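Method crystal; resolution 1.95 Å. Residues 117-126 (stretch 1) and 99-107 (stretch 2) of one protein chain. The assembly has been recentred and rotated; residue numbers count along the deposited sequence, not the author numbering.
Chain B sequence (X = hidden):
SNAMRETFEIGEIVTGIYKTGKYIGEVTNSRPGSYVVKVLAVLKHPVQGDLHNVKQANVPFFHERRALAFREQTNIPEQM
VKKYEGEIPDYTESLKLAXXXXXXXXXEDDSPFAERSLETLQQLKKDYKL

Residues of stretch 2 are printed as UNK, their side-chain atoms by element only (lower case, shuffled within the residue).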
ATOM      1  N   SER B 117      11.356  -3.474 -26.860  1.00 28.71           N
ATOM      2  CA  SER B 117      10.767  -3.397 -25.516  1.00 28.42           C
ATOM      3  C   SER B 117      11.434  -2.342 -24.653  1.00 28.14           C
ATOM      4  O   SER B 117      10.753  -1.568 -23.994  1.00 27.71           O
ATOM      5  CB  SER B 117      10.863  -4.733 -24.791  1.00 27.45           C
ATOM      6  OG  SER B 117      10.136  -5.757 -25.431  1.00 28.67           O
ATOM      7  N   LEU B 118      12.771  -2.326 -24.627  1.00 29.18           N
ATOM      8  CA  LEU B 118      13.508  -1.369 -23.798  1.00 30.81           C
ATOM      9  C   LEU B 118      13.176   0.078 -24.206  1.00 32.07           C
ATOM     10  O   LEU B 118      12.894   0.930 -23.347  1.00 32.43           O
ATOM     11  CB  LEU B 118      15.028  -1.676 -23.769  1.00 30.17           C
ATOM     12  CG  LEU B 118      15.862  -0.850 -22.769  1.00 31.56           C
ATOM     13  CD1 LEU B 118      15.495  -1.189 -21.346  1.00 35.50           C
ATOM     14  CD2 LEU B 118      17.383  -1.023 -22.944  1.00 31.19           C
ATOM     15  N   GLU B 119      13.145   0.342 -25.510  1.00 33.62           N
ATOM     16  CA  GLU B 119      12.711   1.646 -26.048  1.00 35.00           C
ATOM     17  C   GLU B 119      11.347   2.049 -25.488  1.00 34.83           C
ATOM     18  O   GLU B 119      11.123   3.162 -24.977  1.00 35.42           O
ATOM     19  CB  GLU B 119      12.533   1.552 -27.565  1.00 35.50           C
ATOM     20  CG  GLU B 119      13.695   0.996 -28.394  1.00 38.74           C
ATOM     21  CD  GLU B 119      13.614   1.410 -29.883  1.00 38.21           C
ATOM     22  OE1 GLU B 119      13.247   2.579 -30.142  1.00 42.58           O
ATOM     23  OE2 GLU B 119      13.923   0.584 -30.790  1.00 42.68           O
ATOM     24  N   THR B 120      10.419   1.122 -25.641  1.00 34.71           N
ATOM     25  CA  THR B 120       9.039   1.295 -25.208  1.00 34.74           C
ATOM     26  C   THR B 120       8.919   1.599 -23.717  1.00 33.49           C
ATOM     27  O   THR B 120       8.219   2.544 -23.334  1.00 33.37           O
ATOM     28  CB  THR B 120       8.236   0.056 -25.601  1.00 34.77           C
ATOM     29  OG1 THR B 120       8.312  -0.056 -27.023  1.00 35.21           O
ATOM     30  CG2 THR B 120       6.792   0.184 -25.203  1.00 35.56           C
ATOM     31  N   LEU B 121       9.612   0.822 -22.888  1.00 32.13           N
ATOM     32  CA  LEU B 121       9.594   1.035 -21.435  1.00 31.09           C
ATOM     33  C   LEU B 121      10.241   2.339 -21.032  1.00 31.86           C
ATOM     34  O   LEU B 121       9.788   2.986 -20.091  1.00 29.93           O
ATOM     35  CB  LEU B 121      10.227  -0.141 -20.681  1.00 30.74           C
ATOM     36  CG  LEU B 121       9.579  -1.516 -20.951  1.00 29.30           C
ATOM     37  CD1 LEU B 121      10.486  -2.662 -20.587  1.00 27.53           C
ATOM     38  CD2 LEU B 121       8.229  -1.627 -20.243  1.00 30.25           C
ATOM     39  N   GLN B 122      11.300   2.731 -21.745  1.00 33.30           N
ATOM     40  CA  GLN B 122      11.967   4.008 -21.444  1.00 35.42           C
ATOM     41  C   GLN B 122      10.987   5.185 -21.607  1.00 35.70           C
ATOM     42  O   GLN B 122      10.944   6.079 -20.776  1.00 36.66           O
ATOM     43  CB  GLN B 122      13.231   4.211 -22.295  1.00 35.09           C
ATOM     44  CG  GLN B 122      14.419   3.337 -21.901  1.00 36.23           C
ATOM     45  CD  GLN B 122      15.576   3.401 -22.909  1.00 37.39           C
ATOM     46  OE1 GLN B 122      15.381   3.252 -24.128  1.00 41.67           O
ATOM     47  NE2 GLN B 122      16.792   3.625 -22.400  1.00 40.80           N
ATOM     48  N   GLN B 123      10.188   5.155 -22.664  1.00 36.61           N
ATOM     49  CA  GLN B 123       9.170   6.175 -22.879  1.00 37.41           C
ATOM     50  C   GLN B 123       8.065   6.104 -21.840  1.00 37.54           C
ATOM     51  O   GLN B 123       7.640   7.148 -21.309  1.00 37.95           O
ATOM     52  CB  GLN B 123       8.544   6.062 -24.274  1.00 37.62           C
ATOM     53  CG  GLN B 123       7.622   7.241 -24.636  1.00 38.96           C
ATOM     54  CD  GLN B 123       8.296   8.595 -24.438  1.00 41.50           C
ATOM     55  OE1 GLN B 123       9.441   8.788 -24.842  1.00 41.29           O
ATOM     56  NE2 GLN B 123       7.592   9.534 -23.790  1.00 41.88           N
ATOM     57  N   LEU B 124       7.572   4.893 -21.587  1.00 36.65           N
ATOM     58  CA  LEU B 124       6.517   4.692 -20.582  1.00 37.16           C
ATOM     59  C   LEU B 124       6.914   5.309 -19.239  1.00 36.90           C
ATOM     60  O   LEU B 124       6.099   5.950 -18.571  1.00 36.55           O
ATOM     61  CB  LEU B 124       6.196   3.211 -20.408  1.00 36.69           C
ATOM     62  CG  LEU B 124       5.122   2.574 -21.281  1.00 37.17           C
ATOM     63  CD1 LEU B 124       5.002   1.140 -20.890  1.00 36.02           C
ATOM     64  CD2 LEU B 124       3.776   3.293 -21.120  1.00 37.91           C
ATOM     65  N   LYS B 125       8.181   5.126 -18.879  1.00 37.21           N
ATOM     66  CA  LYS B 125       8.759   5.695 -17.667  1.00 38.28           C
ATOM     67  C   LYS B 125       8.577   7.224 -17.629  1.00 37.69           C
ATOM     68  O   LYS B 125       8.298   7.801 -16.577  1.00 37.35           O
ATOM     69  CB  LYS B 125      10.242   5.323 -17.576  1.00 37.92           C
ATOM     70  CG  LYS B 125      10.953   5.915 -16.361  1.00 40.14           C
ATOM     71  CD  LYS B 125      12.391   5.437 -16.219  1.00 40.46           C
ATOM     72  CE  LYS B 125      13.053   6.170 -15.034  1.00 44.35           C
ATOM     73  NZ  LYS B 125      14.151   5.379 -14.390  1.00 46.24           N
ATOM     74  N   LYS B 126       8.709   7.865 -18.789  1.00 37.73           N
ATOM     75  CA  LYS B 126       8.530   9.312 -18.872  1.00 37.72           C
ATOM     76  C   LYS B 126       7.047   9.655 -18.794  1.00 37.09           C
ATOM     77  O   LYS B 126       6.657  10.581 -18.081  1.00 37.65           O
ATOM     78  CB  LYS B 126       9.181   9.860 -20.144  1.00 38.36           C
ATOM     79  CG  LYS B 126      10.669   9.577 -20.201  1.00 40.89           C
ATOM     80  CD  LYS B 126      11.316  10.203 -21.443  1.00 45.60           C
ATOM     81  CE  LYS B 126      12.827   9.998 -21.450  1.00 47.05           C
ATOM     82  NZ  LYS B 126      13.392  10.232 -22.805  1.00 48.47           N
ATOM     83  N   UNK B  99       8.949  -1.479 -13.211  1.00 23.63           N
ATOM     84  CA  UNK B  99       9.482  -1.034 -14.474  1.00 25.60           C
ATOM     85  C   UNK B  99      11.002  -1.203 -14.560  1.00 26.04           C
ATOM     86  O   UNK B  99      11.530  -1.676 -15.582  1.00 24.62           O
ATOM     87  c   UNK B  99       8.250   0.191 -16.975  1.00 28.26           C
ATOM     88  c   UNK B  99       9.203   0.959 -16.096  1.00 28.27           C
ATOM     89  c   UNK B  99       9.110   0.430 -14.683  1.00 25.82           C
ATOM     90  c   UNK B  99       8.853   2.501 -16.078  1.00 28.95           C
ATOM     91  N   UNK B 100      11.697  -0.820 -13.497  1.00 26.43           N
ATOM     92  CA  UNK B 100      13.166  -0.972 -13.475  1.00 28.25           C
ATOM     93  C   UNK B 100      13.545  -2.450 -13.569  1.00 27.71           C
ATOM     94  O   UNK B 100      14.463  -2.827 -14.338  1.00 26.87           O
ATOM     95  c   UNK B 100      13.865   1.244 -12.479  1.00 34.73           C
ATOM     96  o   UNK B 100      13.943   1.449 -10.081  1.00 44.56           O
ATOM     97  c   UNK B 100      13.901   2.049 -11.195  1.00 40.97           C
ATOM     98  c   UNK B 100      13.802  -0.277 -12.271  1.00 28.86           C
ATOM     99  o   UNK B 100      13.890   3.306 -11.306  1.00 44.06           O
ATOM    100  N   UNK B 101      12.785  -3.294 -12.865  1.00 26.60           N
ATOM    101  CA  UNK B 101      12.974  -4.752 -12.915  1.00 26.23           C
ATOM    102  C   UNK B 101      12.838  -5.310 -14.327  1.00 26.24           C
ATOM    103  O   UNK B 101      13.714  -6.072 -14.800  1.00 26.02           O
ATOM    104  c   UNK B 101      12.079  -7.016 -11.978  1.00 26.43           C
ATOM    105  c   UNK B 101      12.027  -5.480 -11.899  1.00 25.57           C
ATOM    106  o   UNK B 101      12.400  -5.075 -10.594  1.00 25.27           O
ATOM    107  N   UNK B 102      11.769  -4.915 -15.011  1.00 25.17           N
ATOM    108  CA  UNK B 102      11.534  -5.368 -16.366  1.00 25.62           C
ATOM    109  C   UNK B 102      12.632  -4.890 -17.321  1.00 26.30           C
ATOM    110  O   UNK B 102      13.107  -5.651 -18.183  1.00 25.12           O
ATOM    111  n   UNK B 102       7.910  -5.687 -19.691  1.00 26.05           N
ATOM    112  c   UNK B 102       9.820  -5.456 -18.263  1.00 26.35           C
ATOM    113  c   UNK B 102       8.453  -5.020 -18.701  1.00 26.30           C
ATOM    114  o   UNK B 102       7.865  -4.109 -18.113  1.00 28.12           O
ATOM    115  c   UNK B 102      10.191  -4.876 -16.880  1.00 24.94           C
ATOM    116  N   UNK B 103      13.005  -3.627 -17.191  1.00 26.13           N
ATOM    117  CA  UNK B 103      14.099  -3.088 -17.984  1.00 29.20           C
ATOM    118  C   UNK B 103      15.401  -3.827 -17.769  1.00 27.40           C
ATOM    119  O   UNK B 103      16.061  -4.190 -18.744  1.00 26.49           O
ATOM    120  c   UNK B 103      13.112  -0.808 -18.380  1.00 31.71           C
ATOM    121  c   UNK B 103      14.260  -1.592 -17.768  1.00 27.78           C
ATOM    122  c   UNK B 103      13.240   1.413 -16.392  1.00 39.52           C
ATOM    123 se   UNK B 103      13.333   1.134 -18.271  0.90 40.60          SE
ATOM    124  N   UNK B 104      15.752  -4.067 -16.506  1.00 27.40           N
ATOM    125  CA  UNK B 104      16.935  -4.849 -16.154  1.00 28.21           C
ATOM    126  C   UNK B 104      16.900  -6.294 -16.639  1.00 28.56           C
ATOM    127  O   UNK B 104      17.962  -6.906 -16.871  1.00 28.43           O
ATOM    128  n   UNK B 104      17.508  -3.158 -12.909  1.00 34.67           N
ATOM    129  c   UNK B 104      17.177  -4.808 -14.643  1.00 28.83           C
ATOM    130  o   UNK B 104      18.328  -2.737 -14.945  1.00 35.78           O
ATOM    131  c   UNK B 104      17.706  -3.467 -14.178  1.00 31.76           C
ATOM    132  N   UNK B 105      15.695  -6.844 -16.786  1.00 27.75           N
ATOM    133  CA  UNK B 105      15.533  -8.211 -17.245  1.00 27.35           C
ATOM    134  C   UNK B 105      16.119  -8.452 -18.635  1.00 27.38           C
ATOM    135  O   UNK B 105      16.372  -9.591 -18.986  1.00 26.45           O
ATOM    136  c   UNK B 105      14.068  -8.685 -17.191  1.00 27.36           C
ATOM    137  o   UNK B 105      13.330  -8.304 -18.347  1.00 27.12           O
ATOM    138  N   UNK B 106      16.319  -7.383 -19.406  1.00 26.90           N
ATOM    139  CA  UNK B 106      16.839  -7.489 -20.759  1.00 27.64           C
ATOM    140  C   UNK B 106      18.364  -7.360 -20.827  1.00 28.11           C
ATOM    141  O   UNK B 106      18.915  -7.411 -21.896  1.00 26.66           O
ATOM    142  c   UNK B 106      12.439  -5.781 -21.563  1.00 30.87           C
ATOM    143  c   UNK B 106      11.953  -6.913 -22.215  1.00 29.30           C
ATOM    144  c   UNK B 106      14.196  -7.726 -22.500  1.00 31.32           C
ATOM    145  c   UNK B 106      12.828  -7.877 -22.686  1.00 30.76           C
ATOM    146  c   UNK B 106      14.713  -6.605 -21.845  1.00 28.90           C
ATOM    147  c   UNK B 106      13.828  -5.633 -21.381  1.00 32.55           C
ATOM    148  c   UNK B 106      16.194  -6.433 -21.668  1.00 27.54           C
ATOM    149  N   UNK B 107      19.026  -7.197 -19.684  1.00 28.93           N
ATOM    150  CA  UNK B 107      20.452  -6.891 -19.633  1.00 31.58           C
ATOM    151  C   UNK B 107      21.375  -7.780 -20.473  1.00 32.48           C
ATOM    152  O   UNK B 107      22.375  -7.304 -20.974  1.00 32.53           O
ATOM    153  c   UNK B 107      20.947  -6.841 -18.190  1.00 31.53           C
ATOM    154  o   UNK B 107      21.101  -8.146 -17.686  1.00 33.75           O
TER

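Position 99 carries four side-chain carbons, forked at the second, and points toward stretch 1. One branch tip lies 3.7 Å from Leu121 CD2, the other 3.5 Å from Lys125 CB. A short forked aliphatic of this kind is leucine, and Leu99 fills the space beside two residues one helical turn apart.

Position 100 has three carbons, the last bearing two oxygens: a carboxylate on a two-carbon stem, hence glutamate. The CA-to-CB bond of Glu100 points away from the partner helix, yet the chain end comes nearer, and OE2 stands 3.7 Å from Lys125 NZ. That is a long salt bridge, and OE2 is also hydrogen-bonded elsewhere in the structure.

Position 101 has one carbon carrying an oxygen and a second carbon, the beta-branched pattern of threonine. Thr101 is out of reach of stretch 1, so the contact asks nothing of it.

Position 102 again shows three carbons, but the third carries one oxygen and one nitrogen, an amide, so it is glutamine. Gln102 points toward stretch 1, where OE1 packs 3.3 Å from Leu121 CD2. A methyl cannot answer a polar oxygen; both OE1 and NE2 find hydrogen bonds elsewhere in the structure, which lets the amide lie against an aliphatic group without a polar debt.

Position 103 is an unbranched run of two carbons, a selenium and a terminal carbon. It is methionine in the form of selenomethionine. Met103 leaves its backbone sideways and enters a hole formed by Leu118, Leu121, Gln122 and Lys125. Its CB is 3.8 Å from Leu118 CD1, its CG 3.8 Å from Leu121 CB, and its CE 4.1 Å from Lys125 CD.

Position 104 has two carbons, the second with one oxygen and one nitrogen: asparagine. Asn104 points away and opens a type I turn that runs through position 107.

Position 105 holds one carbon and one oxygen, a serine. Ser105 makes no contact across the stretches; its OG instead donates to Gln102 O at 2.7 Å, tying the side chain back to the preceding turn of backbone.

Position 106 bears one carbon and then a six-carbon ring without a hydroxyl, so it is phenylalanine. Phe106 points toward stretch 1, with CZ 3.5 Å from Ser117 CB. Leu121 CD1 meets the ring edge, 3.8 Å from CE2.

Position 107, one carbon and one oxygen, is another serine. Ser107 points away, and its N closes the turn on Asn104 O at 3.0 Å.

The two helices run nearly antiparallel, at 161°, with axes 10.1 Å apart at closest approach. No hydrogen bond crosses between the stretches; packing does most of the work over 491 Å² of buried surface. Leu121 is the hub, touching Leu99, Gln102, Met103 and Phe106, while Met103 supplies the knob. The rule to read here is a simple one: interlock apolar side chains, satisfy nearby polar atoms by other means, and let a long ion pair accompany the packing.

Stretch 2 (99-107) LETQMNSFS
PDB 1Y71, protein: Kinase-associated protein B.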